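Local structure of hypothetical protein, haloacid dehalogenase-like hydrolase (Bacillus subtilis, 1NRW) at residues T14-N17 with S18-V22; T44-A47 with H48-M52; S53-P57 with L58-T62; G258-E262 with D263-I267; H278-A281 with H282-K285. The protein removes phosphate from phosphorylated five- and six-carbon sugars and nucleoside monophosphates in vitro, and less readily from FMN, as a magnesium-dependent HAD-superfamily phosphatase. One frame throughout, in Å; residues are numbered along the deposited sequence. Where two conformers were deposited one is given.

How the interactions relate
Interactions 1 and 2 lie close to the catalytic centre of the HAD-type core, and one side-chain touch joins them: in one conformer of His20, CE1 lies 3.5 Å from Arg46 NH2. Interaction 2 holds a phosphate ion through Thr44 and Gly45. Helix 48-55 starts in interaction 2 and ends in interaction 3, whose Phe55 CZ packs 3.6 Å from Leu15 CD2 of interaction 1. Val280 CG2 of interaction 5 comes within 3.5 Å of Thr14 O. Interaction 4 touches none of the others; its nearest atoms are about 5 Å from interaction 1, and Ala260 adjoins the metal ligand Asp240. Lys285 of interaction 5, centred about 22 Å from interaction 2, binds a second phosphate.

Interaction 1: residues T14-N17 with S18-V22; sequences TLLN and SKHQV
Asn17 and Gln21 meet across a tight turn in which one side-chain oxygen organises much of the backbone. Asn17 OD1 accepts from Lys19 N at 2.8 Å and from Gln21 N at 2.9 Å, the two donors arriving over opposite faces of the amide plane. Having CG lodged between its own N and carbonyl carbon (chi1 63°) lets the asparagine fold back over the residues that follow it. Its backbone closes the type I beta turn Asn17-His20, His20 N donating to Asn17 O, while Asn17 N donates to Gln21 O.

The packed side belongs to Leu16. Its CD1 sits over one face of the His20 ring (in the conformer given, one of two), 4.1 Å from the centroid, a CH-pi contact, and its other methyl, CD2, touches Val22 CG2 at 3.7 Å. Beyond the segments His20 stacks on Phe129 and ND1 bonds Gln148, near the metal ligand Asp12. A water donates to Leu15 O and Gln21 O.

The outer side is looser. There Asn17 ND2 donates almost straight to Gln21 OE1 (3.0 Å, 176°), with the acceptor in the donor's amide plane, on an exposed glutamine. With ND2 donating and OD1 taking two backbone N-H groups, the partners point to this orientation of the amide, and the turn that follows strand 6-10, which carries the probable nucleophile, and helix 11-15 is fixed by its first residue.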
loop_
_atom_site.group_PDB
_atom_site.type_symbol
_atom_site.label_atom_id
_atom_site.label_comp_id
_atom_site.label_asym_id
_atom_site.label_seq_id
_atom_site.Cartn_x
_atom_site.Cartn_y
_atom_site.Cartn_z
ATOM N N THR A 14 -5.354 2.925 -7.847
ATOM C CA THR A 14 -6.008 4.194 -7.552
ATOM C C THR A 14 -5.286 5.317 -8.291
ATOM O O THR A 14 -5.734 5.733 -9.367
ATOM C CB THR A 14 -6.019 4.408 -6.017
ATOM O OG1 THR A 14 -6.793 3.358 -5.418
ATOM C CG2 THR A 14 -6.633 5.754 -5.631
ATOM N N LEU A 15 -4.173 5.806 -7.743
ATOM C CA LEU A 15 -3.422 6.857 -8.426
ATOM C C LEU A 15 -2.805 6.276 -9.698
ATOM O O LEU A 15 -2.748 6.937 -10.741
ATOM C CB LEU A 15 -2.302 7.408 -7.534
ATOM C CG LEU A 15 -1.459 8.528 -8.162
ATOM C CD1 LEU A 15 -2.337 9.761 -8.385
ATOM C CD2 LEU A 15 -0.282 8.868 -7.250
ATOM N N LEU A 16 -2.333 5.037 -9.611
ATOM C CA LEU A 16 -1.724 4.392 -10.769
ATOM C C LEU A 16 -2.762 3.717 -11.652
ATOM O O LEU A 16 -3.723 3.129 -11.150
ATOM C CB LEU A 16 -0.713 3.338 -10.313
ATOM C CG LEU A 16 0.439 3.862 -9.444
ATOM C CD1 LEU A 16 1.306 2.698 -9.002
ATOM C CD2 LEU A 16 1.270 4.877 -10.219
ATOM N N ASN A 17 -2.575 3.804 -12.967
ATOM C CA ASN A 17 -3.489 3.132 -13.874
ATOM C C ASN A 17 -3.020 1.685 -14.018
ATOM O O ASN A 17 -2.097 1.256 -13.314
ATOM C CB ASN A 17 -3.557 3.840 -15.240
ATOM C CG ASN A 17 -2.237 3.840 -15.993
ATOM O OD1 ASN A 17 -1.295 3.117 -15.663
ATOM N ND2 ASN A 17 -2.179 4.649 -17.050
ATOM N N SER A 18 -3.640 0.936 -14.925
ATOM C CA SER A 18 -3.302 -0.472 -15.111
ATOM C C SER A 18 -1.915 -0.728 -15.706
ATOM O O SER A 18 -1.474 -1.877 -15.801
ATOM C CB SER A 18 -4.387 -1.167 -15.943
ATOM O OG SER A 18 -4.531 -0.566 -17.217
ATOM N N LYS A 19 -1.232 0.337 -16.107
ATOM C CA LYS A 19 0.122 0.221 -16.641
ATOM C C LYS A 19 1.099 0.818 -15.636
ATOM O O LYS A 19 2.277 1.033 -15.934
ATOM C CB LYS A 19 0.228 0.932 -17.991
ATOM C CG LYS A 19 -0.435 0.143 -19.108
ATOM C CD LYS A 19 -0.210 0.761 -20.481
ATOM C CE LYS A 19 -1.051 2.003 -20.692
ATOM N NZ LYS A 19 -1.013 2.438 -22.123
ATOM N N HIS A 20 0.580 1.068 -14.435
ATOM C CA HIS A 20 1.322 1.662 -13.328
ATOM C C HIS A 20 1.976 2.996 -13.646
ATOM O O HIS A 20 3.089 3.293 -13.207
ATOM C CB HIS A 20 2.352 0.680 -12.758
ATOM C CG HIS A 20 1.785 -0.239 -11.722
ATOM N ND1 HIS A 20 2.573 -0.969 -10.860
ATOM C CD2 HIS A 20 0.502 -0.545 -11.409
ATOM C CE1 HIS A 20 1.802 -1.685 -10.060
ATOM N NE2 HIS A 20 0.540 -1.447 -10.373
ATOM N N GLN A 21 1.255 3.807 -14.409
ATOM C CA GLN A 21 1.713 5.135 -14.765
ATOM C C GLN A 21 0.844 6.104 -13.977
ATOM O O GLN A 21 -0.240 5.739 -13.508
ATOM C CB GLN A 21 1.472 5.411 -16.251
ATOM C CG GLN A 21 1.984 4.351 -17.201
ATOM C CD GLN A 21 1.418 4.524 -18.598
ATOM O OE1 GLN A 21 0.246 4.864 -18.765
ATOM N NE2 GLN A 21 2.241 4.270 -19.610
ATOM N N VAL A 22 1.334 7.326 -13.814
ATOM C CA VAL A 22 0.552 8.380 -13.198
ATOM C C VAL A 22 0.184 9.170 -14.453
ATOM O O VAL A 22 1.060 9.731 -15.117
ATOM C CB VAL A 22 1.381 9.274 -12.262
ATOM C CG1 VAL A 22 0.521 10.442 -11.789
ATOM C CG2 VAL A 22 1.882 8.462 -11.068
HETATM O O HOH W 1 -2.891 7.372 -13.501
#

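Interaction 2: residues T44-A47 with H48-M52; sequences TGRA and HFDVM. With PO4 (phosphate ion), chain B.
Ala47 CB presses on the face of the Phe49 ring only two residues ahead, in the conformer given, one of two, a close CH-pi contact with the methyl 3.5 Å from the centroid and 18° off the ring normal. Phe49 can fold back this way because its CG lies between the backbone N and the carbonyl carbon (chi1 49°), an uncommon choice inside a helix.

Behind the methyl, Ala47 serves as N-cap of helix 48-55. Asp50 OD2 accepts from Ala47 N at 3.1 Å, using the anti side of the carboxylate, and Asp50 N returns a bond to Ala47 O at 2.9 Å. The carboxylate thus ties down the residue that opens the helix. A water carries OD2 on to Arg46 NH1, although the guanidinium itself is committed by salt bridges to Asp12 and Glu125.

This loop follows strand 39-43 of the HAD Rossmann-like core and carries the threonine of the phosphate site. Thr44 OG1 accepts from Arg46 N at 3.0 Å, making an ST turn, and donates to O4 of the bound phosphate at 2.7 Å. Gly45 N donates to phosphate O2 at 2.8 Å, and Lys217, Asn243 and Asp12 N supply further bonds to the ion. Thr44 CG2, on the other branch, slides past Val51 CG2 in the opposite direction, 3.6 Å away.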
loop_
_atom_site.group_PDB
_atom_site.type_symbol
_atom_site.label_atom_id
_atom_site.label_comp_id
_atom_site.label_asym_id
_atom_site.label_seq_id
_atom_site.Cartn_x
_atom_site.Cartn_y
_atom_site.Cartn_z
ATOM N N THR A 44 0.361 3.648 0.743
ATOM C CA THR A 44 0.569 2.336 0.141
ATOM C C THR A 44 1.115 1.276 1.096
ATOM O O THR A 44 1.643 1.589 2.161
ATOM C CB THR A 44 1.570 2.464 -1.040
ATOM O OG1 THR A 44 1.743 1.196 -1.685
ATOM C CG2 THR A 44 2.934 2.948 -0.532
ATOM N N GLY A 45 0.979 0.014 0.694
ATOM C CA GLY A 45 1.511 -1.080 1.481
ATOM C C GLY A 45 2.957 -1.308 1.062
ATOM O O GLY A 45 3.689 -2.059 1.699
ATOM N N ARG A 46 3.372 -0.650 -0.020
ATOM C CA ARG A 46 4.739 -0.787 -0.516
ATOM C C ARG A 46 5.727 0.055 0.287
ATOM O O ARG A 46 5.350 0.755 1.223
ATOM C CB ARG A 46 4.820 -0.382 -1.989
ATOM C CG ARG A 46 4.051 -1.292 -2.946
ATOM C CD ARG A 46 4.213 -0.773 -4.356
ATOM N NE ARG A 46 3.324 -1.420 -5.312
ATOM C CZ ARG A 46 3.676 -2.430 -6.102
ATOM N NH1 ARG A 46 4.907 -2.925 -6.051
ATOM N NH2 ARG A 46 2.801 -2.918 -6.973
ATOM N N ALA A 47 6.999 -0.010 -0.092
ATOM C CA ALA A 47 8.032 0.746 0.599
ATOM C C ALA A 47 8.098 2.193 0.123
ATOM O O ALA A 47 7.717 2.509 -1.002
ATOM C CB ALA A 47 9.387 0.072 0.391
ATOM N N HIS A 48 8.594 3.073 0.986
ATOM C CA HIS A 48 8.738 4.468 0.617
ATOM C C HIS A 48 9.572 4.605 -0.668
ATOM O O HIS A 48 9.250 5.415 -1.536
ATOM C CB HIS A 48 9.398 5.248 1.770
ATOM C CG HIS A 48 9.699 6.680 1.445
ATOM N ND1 HIS A 48 8.717 7.626 1.235
ATOM C CD2 HIS A 48 10.880 7.327 1.298
ATOM C CE1 HIS A 48 9.280 8.792 0.973
ATOM N NE2 HIS A 48 10.591 8.637 1.006
ATOM N N PHE A 49 10.634 3.811 -0.796
ATOM C CA PHE A 49 11.466 3.903 -1.991
ATOM C C PHE A 49 10.759 3.433 -3.261
ATOM O O PHE A 49 11.140 3.824 -4.362
ATOM C CB PHE A 49 12.807 3.171 -1.796
ATOM C CG PHE A 49 12.688 1.778 -1.236
ATOM C CD1 PHE A 49 12.145 0.747 -1.992
ATOM C CD2 PHE A 49 13.167 1.491 0.039
ATOM C CE1 PHE A 49 12.085 -0.555 -1.486
ATOM C CE2 PHE A 49 13.113 0.197 0.554
ATOM C CZ PHE A 49 12.570 -0.828 -0.210
ATOM N N ASP A 50 9.723 2.612 -3.112
ATOM C CA ASP A 50 8.954 2.141 -4.271
ATOM C C ASP A 50 8.154 3.330 -4.799
ATOM O O ASP A 50 7.983 3.496 -6.008
ATOM C CB ASP A 50 7.968 1.026 -3.895
ATOM C CG ASP A 50 8.644 -0.304 -3.651
ATOM O OD1 ASP A 50 9.614 -0.621 -4.371
ATOM O OD2 ASP A 50 8.190 -1.045 -2.750
ATOM N N VAL A 51 7.655 4.157 -3.883
ATOM C CA VAL A 51 6.882 5.325 -4.278
ATOM C C VAL A 51 7.810 6.349 -4.925
ATOM O O VAL A 51 7.474 6.937 -5.948
ATOM C CB VAL A 51 6.175 5.978 -3.063
ATOM C CG1 VAL A 51 5.351 7.178 -3.521
ATOM C CG2 VAL A 51 5.281 4.956 -2.368
HETATM N N MSE A 52 8.981 6.548 -4.327
HETATM C CA MSE A 52 9.954 7.505 -4.849
HETATM C C MSE A 52 10.422 7.148 -6.257
HETATM O O MSE A 52 10.674 8.032 -7.075
HETATM C CB MSE A 52 11.159 7.587 -3.914
HETATM C CG MSE A 52 10.808 8.037 -2.514
HETATM SE SE MSE A 52 10.151 9.850 -2.500
HETATM C CE MSE A 52 8.280 9.530 -2.756
HETATM P P PO4 B . -1.363 -0.476 -2.456
HETATM O O1 PO4 B . -2.708 -0.114 -2.943
HETATM O O2 PO4 B . -1.305 -0.284 -0.984
HETATM O O3 PO4 B . -1.092 -1.897 -2.786
HETATM O O4 PO4 B . -0.359 0.394 -3.112
HETATM O O HOH W 2 7.074 -3.270 -3.958
#

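Interaction 3: residues S53-P57 with L58-T62; sequences SIFEP and LGIKT
Phe55 and Ile60 face each other across the end of a helix, the branched side chain lying over the flat one. Ile60 CG2 rests 3.9 Å from the centroid of the Phe55 ring, 18° off its normal and displaced toward the rim on the CD2 side, where the separation is 3.7 Å. Ile60 turns its CB toward the helix, and with CG2 set opposite its own backbone N (chi1 -67°, measured to CG1) that methyl is the branch laid on the ring. Thr62 approaches differently: its OG1 comes to the ring's edge, 3.6 Å from Phe55 CE2, the two side chains crossing at about a right angle.

The backbone that brings these groups together is a Schellman motif ending helix 48-55. Ile60 N donates to Phe55 O at 3.1 Å and Gly59 N to Glu56 O at 3.1 Å, with Gly59 as the C-prime residue at a positive phi of 72°, a conformation glycine takes readily. Phe55 O is gripped a second time by Leu58 N, which reaches it from the opposite face of the carbonyl plane.

After the turn the chain heads for strand 63-66 of the central sheet. Phe55 and Thr62 both touch Val42 of the neighbouring strand 39-43, while Ile60 packs on Glu27 and Arg31 of helix 24-35. Leu58 folds back along the helix instead, its CD1 3.7 Å from Ile54 O.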
loop_
_atom_site.group_PDB
_atom_site.type_symbol
_atom_site.label_atom_id
_atom_site.label_comp_id
_atom_site.label_asym_id
_atom_site.label_seq_id
_atom_site.Cartn_x
_atom_site.Cartn_y
_atom_site.Cartn_z
ATOM N N SER A 53 10.542 5.853 -6.539
ATOM C CA SER A 53 10.979 5.419 -7.862
ATOM C C SER A 53 9.990 5.876 -8.928
ATOM O O SER A 53 10.371 6.148 -10.068
ATOM C CB SER A 53 11.130 3.898 -7.904
ATOM O OG SER A 53 12.194 3.482 -7.065
ATOM N N ILE A 54 8.719 5.969 -8.553
ATOM C CA ILE A 54 7.685 6.409 -9.485
ATOM C C ILE A 54 7.565 7.935 -9.526
ATOM O O ILE A 54 7.420 8.527 -10.595
ATOM C CB ILE A 54 6.306 5.815 -9.099
ATOM C CG1 ILE A 54 6.357 4.286 -9.196
ATOM C CG2 ILE A 54 5.217 6.386 -10.009
ATOM C CD1 ILE A 54 5.119 3.592 -8.675
ATOM N N PHE A 55 7.645 8.568 -8.359
ATOM C CA PHE A 55 7.504 10.018 -8.254
ATOM C C PHE A 55 8.718 10.852 -8.647
ATOM O O PHE A 55 8.573 11.934 -9.217
ATOM C CB PHE A 55 7.092 10.394 -6.828
ATOM C CG PHE A 55 5.665 10.048 -6.489
ATOM C CD1 PHE A 55 4.861 9.342 -7.384
ATOM C CD2 PHE A 55 5.120 10.446 -5.272
ATOM C CE1 PHE A 55 3.533 9.036 -7.071
ATOM C CE2 PHE A 55 3.796 10.145 -4.952
ATOM C CZ PHE A 55 3.002 9.441 -5.853
ATOM N N GLU A 56 9.907 10.359 -8.328
ATOM C CA GLU A 56 11.142 11.080 -8.634
ATOM C C GLU A 56 11.248 11.573 -10.079
ATOM O O GLU A 56 11.471 12.759 -10.318
ATOM C CB GLU A 56 12.353 10.208 -8.300
ATOM C CG GLU A 56 13.266 10.799 -7.248
ATOM C CD GLU A 56 13.808 12.153 -7.654
ATOM O OE1 GLU A 56 14.471 12.238 -8.711
ATOM O OE2 GLU A 56 13.572 13.134 -6.914
ATOM N N PRO A 57 11.087 10.672 -11.061
ATOM C CA PRO A 57 11.177 11.066 -12.474
ATOM C C PRO A 57 10.121 12.089 -12.895
ATOM O O PRO A 57 10.301 12.815 -13.877
ATOM C CB PRO A 57 11.001 9.742 -13.216
ATOM C CG PRO A 57 11.472 8.716 -12.225
ATOM C CD PRO A 57 10.882 9.219 -10.939
ATOM N N LEU A 58 9.017 12.138 -12.155
ATOM C CA LEU A 58 7.930 13.061 -12.468
ATOM C C LEU A 58 8.002 14.358 -11.680
ATOM O O LEU A 58 7.227 15.286 -11.928
ATOM C CB LEU A 58 6.583 12.392 -12.190
ATOM C CG LEU A 58 6.279 11.138 -13.004
ATOM C CD1 LEU A 58 4.967 10.543 -12.521
ATOM C CD2 LEU A 58 6.209 11.489 -14.486
ATOM N N GLY A 59 8.921 14.420 -10.724
ATOM C CA GLY A 59 9.046 15.614 -9.910
ATOM C C GLY A 59 7.893 15.775 -8.934
ATOM O O GLY A 59 7.646 16.869 -8.432
ATOM N N ILE A 60 7.180 14.686 -8.663
ATOM C CA ILE A 60 6.054 14.727 -7.739
ATOM C C ILE A 60 6.545 14.559 -6.306
ATOM O O ILE A 60 7.352 13.677 -6.014
ATOM C CB ILE A 60 5.019 13.615 -8.056
ATOM C CG1 ILE A 60 4.347 13.901 -9.404
ATOM C CG2 ILE A 60 3.973 13.526 -6.938
ATOM C CD1 ILE A 60 3.416 12.799 -9.875
ATOM N N LYS A 61 6.060 15.422 -5.422
ATOM C CA LYS A 61 6.429 15.377 -4.011
ATOM C C LYS A 61 5.185 15.510 -3.149
ATOM O O LYS A 61 4.537 16.557 -3.132
ATOM C CB LYS A 61 7.402 16.505 -3.669
ATOM C CG LYS A 61 8.776 16.357 -4.296
ATOM C CD LYS A 61 9.711 17.453 -3.814
ATOM C CE LYS A 61 11.128 17.233 -4.320
ATOM N NZ LYS A 61 12.058 18.288 -3.823
ATOM N N THR A 62 4.858 14.446 -2.428
ATOM C CA THR A 62 3.686 14.446 -1.556
ATOM C C THR A 62 4.070 13.786 -0.244
ATOM O O THR A 62 5.160 13.232 -0.116
ATOM C CB THR A 62 2.545 13.582 -2.139
ATOM O OG1 THR A 62 2.943 12.200 -2.113
ATOM C CG2 THR A 62 2.226 13.982 -3.574
HETATM O O HOH W 3 10.236 13.902 -6.544
#

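Interaction 4: residues G258-E262 with D263-I267; sequences GNARE and DIKSI
Asp263 leads with a side-on salt bridge to Arg261: OD2 takes NH2 at 2.6 Å and OD1 takes NE at 3.2 Å, each oxygen through its syn lone pair. The fit is imperfect, the guanidinium and carboxylate planes standing 40° apart. A bend at chi3 (49°) in Arg261 turns its NE side to the acid.

Ile264 comes next, its CG2 4.0 Å from Ala260 CB on the buried side, where helix 245-250 also packs. Lys265 then runs extended beyond CG, back past the loop, until NZ donates to Gly258 O at 2.8 Å; a water links the same nitrogen to Glu262 OE2. Its backbone N binds Arg261 O, and Ser266 N binds Glu262 O at 2.9 Å.

These bonds span the short helix 262-267, with Arg261 as N-cap, in a strand-loop-helix unit of the HAD core. The loop adjoins the metal site, Ala260 touching the calcium ligand Asp240.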
loop_
_atom_site.group_PDB
_atom_site.type_symbol
_atom_site.label_atom_id
_atom_site.label_comp_id
_atom_site.label_asym_id
_atom_site.label_seq_id
_atom_site.Cartn_x
_atom_site.Cartn_y
_atom_site.Cartn_z
ATOM N N GLY A 258 -13.674 3.498 -9.234
ATOM C CA GLY A 258 -14.643 2.788 -10.055
ATOM C C GLY A 258 -14.344 1.297 -10.156
ATOM O O GLY A 258 -15.257 0.482 -10.309
ATOM N N ASN A 259 -13.062 0.949 -10.054
ATOM C CA ASN A 259 -12.603 -0.437 -10.131
ATOM C C ASN A 259 -12.434 -1.056 -8.747
ATOM O O ASN A 259 -11.837 -2.125 -8.607
ATOM C CB ASN A 259 -11.259 -0.498 -10.869
ATOM C CG ASN A 259 -10.229 0.466 -10.286
ATOM O OD1 ASN A 259 -10.423 1.680 -10.300
ATOM N ND2 ASN A 259 -9.127 -0.077 -9.774
ATOM N N ALA A 260 -12.955 -0.386 -7.725
ATOM C CA ALA A 260 -12.822 -0.869 -6.356
ATOM C C ALA A 260 -13.578 -2.155 -6.066
ATOM O O ALA A 260 -14.516 -2.523 -6.779
ATOM C CB ALA A 260 -13.270 0.218 -5.372
ATOM N N ARG A 261 -13.139 -2.839 -5.013
ATOM C CA ARG A 261 -13.770 -4.068 -4.553
ATOM C C ARG A 261 -15.166 -3.673 -4.098
ATOM O O ARG A 261 -15.387 -2.530 -3.695
ATOM C CB ARG A 261 -13.007 -4.643 -3.357
ATOM C CG ARG A 261 -11.640 -5.215 -3.673
ATOM C CD ARG A 261 -10.833 -5.366 -2.387
ATOM N NE ARG A 261 -11.572 -6.048 -1.324
ATOM C CZ ARG A 261 -11.733 -7.366 -1.240
ATOM N NH1 ARG A 261 -11.206 -8.165 -2.159
ATOM N NH2 ARG A 261 -12.412 -7.887 -0.224
ATOM N N GLU A 262 -16.102 -4.614 -4.143
ATOM C CA GLU A 262 -17.468 -4.325 -3.726
ATOM C C GLU A 262 -17.585 -3.854 -2.281
ATOM O O GLU A 262 -18.394 -2.976 -1.988
ATOM C CB GLU A 262 -18.361 -5.548 -3.951
ATOM C CG GLU A 262 -18.568 -5.874 -5.419
ATOM C CD GLU A 262 -19.009 -4.661 -6.221
ATOM O OE1 GLU A 262 -20.035 -4.047 -5.858
ATOM O OE2 GLU A 262 -18.328 -4.322 -7.212
ATOM N N ASP A 263 -16.794 -4.420 -1.372
ATOM C CA ASP A 263 -16.882 -3.987 0.018
ATOM C C ASP A 263 -16.376 -2.561 0.209
ATOM O O ASP A 263 -16.842 -1.849 1.099
ATOM C CB ASP A 263 -16.138 -4.943 0.962
ATOM C CG ASP A 263 -14.747 -5.290 0.477
ATOM O OD1 ASP A 263 -14.078 -4.417 -0.115
ATOM O OD2 ASP A 263 -14.321 -6.440 0.707
ATOM N N ILE A 264 -15.426 -2.139 -0.622
ATOM C CA ILE A 264 -14.915 -0.778 -0.526
ATOM C C ILE A 264 -15.980 0.183 -1.063
ATOM O O ILE A 264 -16.227 1.238 -0.482
ATOM C CB ILE A 264 -13.596 -0.604 -1.323
ATOM C CG1 ILE A 264 -12.462 -1.354 -0.614
ATOM C CG2 ILE A 264 -13.238 0.886 -1.443
ATOM C CD1 ILE A 264 -12.143 -0.826 0.784
ATOM N N LYS A 265 -16.616 -0.177 -2.172
ATOM C CA LYS A 265 -17.659 0.681 -2.720
ATOM C C LYS A 265 -18.802 0.803 -1.711
ATOM O O LYS A 265 -19.390 1.869 -1.550
ATOM C CB LYS A 265 -18.203 0.110 -4.037
ATOM C CG LYS A 265 -17.255 0.254 -5.221
ATOM C CD LYS A 265 -17.966 -0.026 -6.537
ATOM C CE LYS A 265 -17.047 0.216 -7.724
ATOM N NZ LYS A 265 -17.775 0.206 -9.036
ATOM N N SER A 266 -19.099 -0.296 -1.025
ATOM C CA SER A 266 -20.179 -0.331 -0.043
ATOM C C SER A 266 -20.049 0.684 1.092
ATOM O O SER A 266 -21.030 1.329 1.466
ATOM C CB SER A 266 -20.296 -1.740 0.544
ATOM O OG SER A 266 -21.291 -1.793 1.549
ATOM N N ILE A 267 -18.846 0.838 1.638
ATOM C CA ILE A 267 -18.646 1.769 2.746
ATOM C C ILE A 267 -18.346 3.201 2.322
ATOM O O ILE A 267 -18.326 4.103 3.159
ATOM C CB ILE A 267 -17.498 1.306 3.667
ATOM C CG1 ILE A 267 -16.168 1.396 2.917
ATOM C CG2 ILE A 267 -17.756 -0.119 4.142
ATOM C CD1 ILE A 267 -14.954 1.188 3.790
HETATM O O HOH W 4 -18.892 -2.207 -8.695
#

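Interaction 5: residues H278-A281 with H282-K285; sequences HGVA and HMMK. With PO4 (phosphate ion), chain C.
His278, the N-cap residue, sends its carbonyl to His282: His282 N donates to His278 O at 2.9 Å, opening helix 279-286. Gly279 follows, its O accepting from Met283 N at 2.9 Å and also lying 3.6 Å from His282 CB. The His282 imidazole is placed by a partner beyond the segments, ND1 bonding Thr272 OG1, which also binds Gly279 O.

Val280 accepts from Met284 N and meets two selenomethionines. Its CG1 is 4.2 Å from Met283 CE, brought back by a bend at the end of that chain (chi3 63°), while Met284 CG lies 3.3 Å from Val280 O. Val280 reaches Ile9, and Met283 and Met284 both reach Ile7, so the helix packs against strand 6-10, while the methyl of Ala281 lies on Ala29 of helix 24-35.

Ala281 O receives Lys285 N at 3.0 Å. The lysine chain starts back over that carbonyl, CG 3.6 Å from Ala281 O, then bends at chi3 (-63°) and carries NZ outward to a phosphate ion. NZ donates to phosphate O2 at 2.9 Å and only weakly to O4. Four successive i to i+4 bonds hold the backbone, and the lysine, with adjacent His286, binds an ion that probably came from the crystallisation liquor; the positive charge there would favour an anion.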
loop_
_atom_site.group_PDB
_atom_site.type_symbol
_atom_site.label_atom_id
_atom_site.label_comp_id
_atom_site.label_asym_id
_atom_site.label_seq_id
_atom_site.Cartn_x
_atom_site.Cartn_y
_atom_site.Cartn_z
ATOM N N HIS A 278 -8.847 7.970 -14.965
ATOM C CA HIS A 278 -8.414 9.088 -14.130
ATOM C C HIS A 278 -9.363 9.414 -12.984
ATOM O O HIS A 278 -9.671 10.585 -12.732
ATOM C CB HIS A 278 -8.195 10.325 -15.008
ATOM C CG HIS A 278 -7.482 10.021 -16.288
ATOM N ND1 HIS A 278 -8.053 10.222 -17.528
ATOM C CD2 HIS A 278 -6.274 9.457 -16.519
ATOM C CE1 HIS A 278 -7.229 9.790 -18.465
ATOM N NE2 HIS A 278 -6.141 9.321 -17.881
ATOM N N GLY A 279 -9.798 8.374 -12.278
ATOM C CA GLY A 279 -10.705 8.554 -11.155
ATOM C C GLY A 279 -10.201 9.527 -10.104
ATOM O O GLY A 279 -10.976 10.288 -9.524
ATOM N N VAL A 280 -8.900 9.514 -9.835
ATOM C CA VAL A 280 -8.362 10.431 -8.839
ATOM C C VAL A 280 -8.574 11.879 -9.288
ATOM O O VAL A 280 -9.000 12.723 -8.494
ATOM C CB VAL A 280 -6.863 10.152 -8.572
ATOM C CG1 VAL A 280 -6.287 11.224 -7.670
ATOM C CG2 VAL A 280 -6.713 8.778 -7.904
ATOM N N ALA A 281 -8.292 12.170 -10.555
ATOM C CA ALA A 281 -8.497 13.522 -11.068
ATOM C C ALA A 281 -9.992 13.878 -11.014
ATOM O O ALA A 281 -10.362 14.987 -10.611
ATOM C CB ALA A 281 -7.982 13.630 -12.500
ATOM N N HIS A 282 -10.850 12.936 -11.407
ATOM C CA HIS A 282 -12.295 13.175 -11.383
ATOM C C HIS A 282 -12.753 13.526 -9.973
ATOM O O HIS A 282 -13.554 14.440 -9.781
ATOM C CB HIS A 282 -13.069 11.949 -11.894
ATOM C CG HIS A 282 -14.552 12.054 -11.702
ATOM N ND1 HIS A 282 -15.187 11.627 -10.557
ATOM C CD2 HIS A 282 -15.519 12.581 -12.493
ATOM C CE1 HIS A 282 -16.481 11.885 -10.648
ATOM N NE2 HIS A 282 -16.709 12.463 -11.814
HETATM N N MSE A 283 -12.245 12.801 -8.982
HETATM C CA MSE A 283 -12.617 13.080 -7.603
HETATM C C MSE A 283 -12.202 14.499 -7.214
HETATM O O MSE A 283 -12.975 15.242 -6.614
HETATM C CB MSE A 283 -11.948 12.089 -6.658
HETATM C CG MSE A 283 -12.126 12.458 -5.199
HETATM SE SE MSE A 283 -10.878 11.515 -4.095
HETATM C CE MSE A 283 -9.246 12.247 -4.821
HETATM N N MSE A 284 -10.970 14.869 -7.552
HETATM C CA MSE A 284 -10.462 16.198 -7.227
HETATM C C MSE A 284 -11.318 17.329 -7.774
HETATM O O MSE A 284 -11.573 18.320 -7.086
HETATM C CB MSE A 284 -9.038 16.368 -7.766
HETATM C CG MSE A 284 -8.016 15.506 -7.074
HETATM SE SE MSE A 284 -7.804 16.066 -5.255
HETATM C CE MSE A 284 -9.350 15.220 -4.500
ATOM N N LYS A 285 -11.760 17.174 -9.013
ATOM C CA LYS A 285 -12.541 18.207 -9.673
ATOM C C LYS A 285 -14.048 18.093 -9.550
ATOM O O LYS A 285 -14.747 19.102 -9.621
ATOM C CB LYS A 285 -12.182 18.243 -11.161
ATOM C CG LYS A 285 -10.704 18.491 -11.438
ATOM C CD LYS A 285 -10.415 18.590 -12.932
ATOM C CE LYS A 285 -10.720 17.288 -13.655
ATOM N NZ LYS A 285 -10.348 17.366 -15.098
HETATM P P PO4 C . -13.415 17.575 -16.984
HETATM O O1 PO4 C . -14.777 18.079 -17.285
HETATM O O2 PO4 C . -13.235 17.475 -15.515
HETATM O O3 PO4 C . -13.239 16.232 -17.595
HETATM O O4 PO4 C . -12.405 18.510 -17.541
#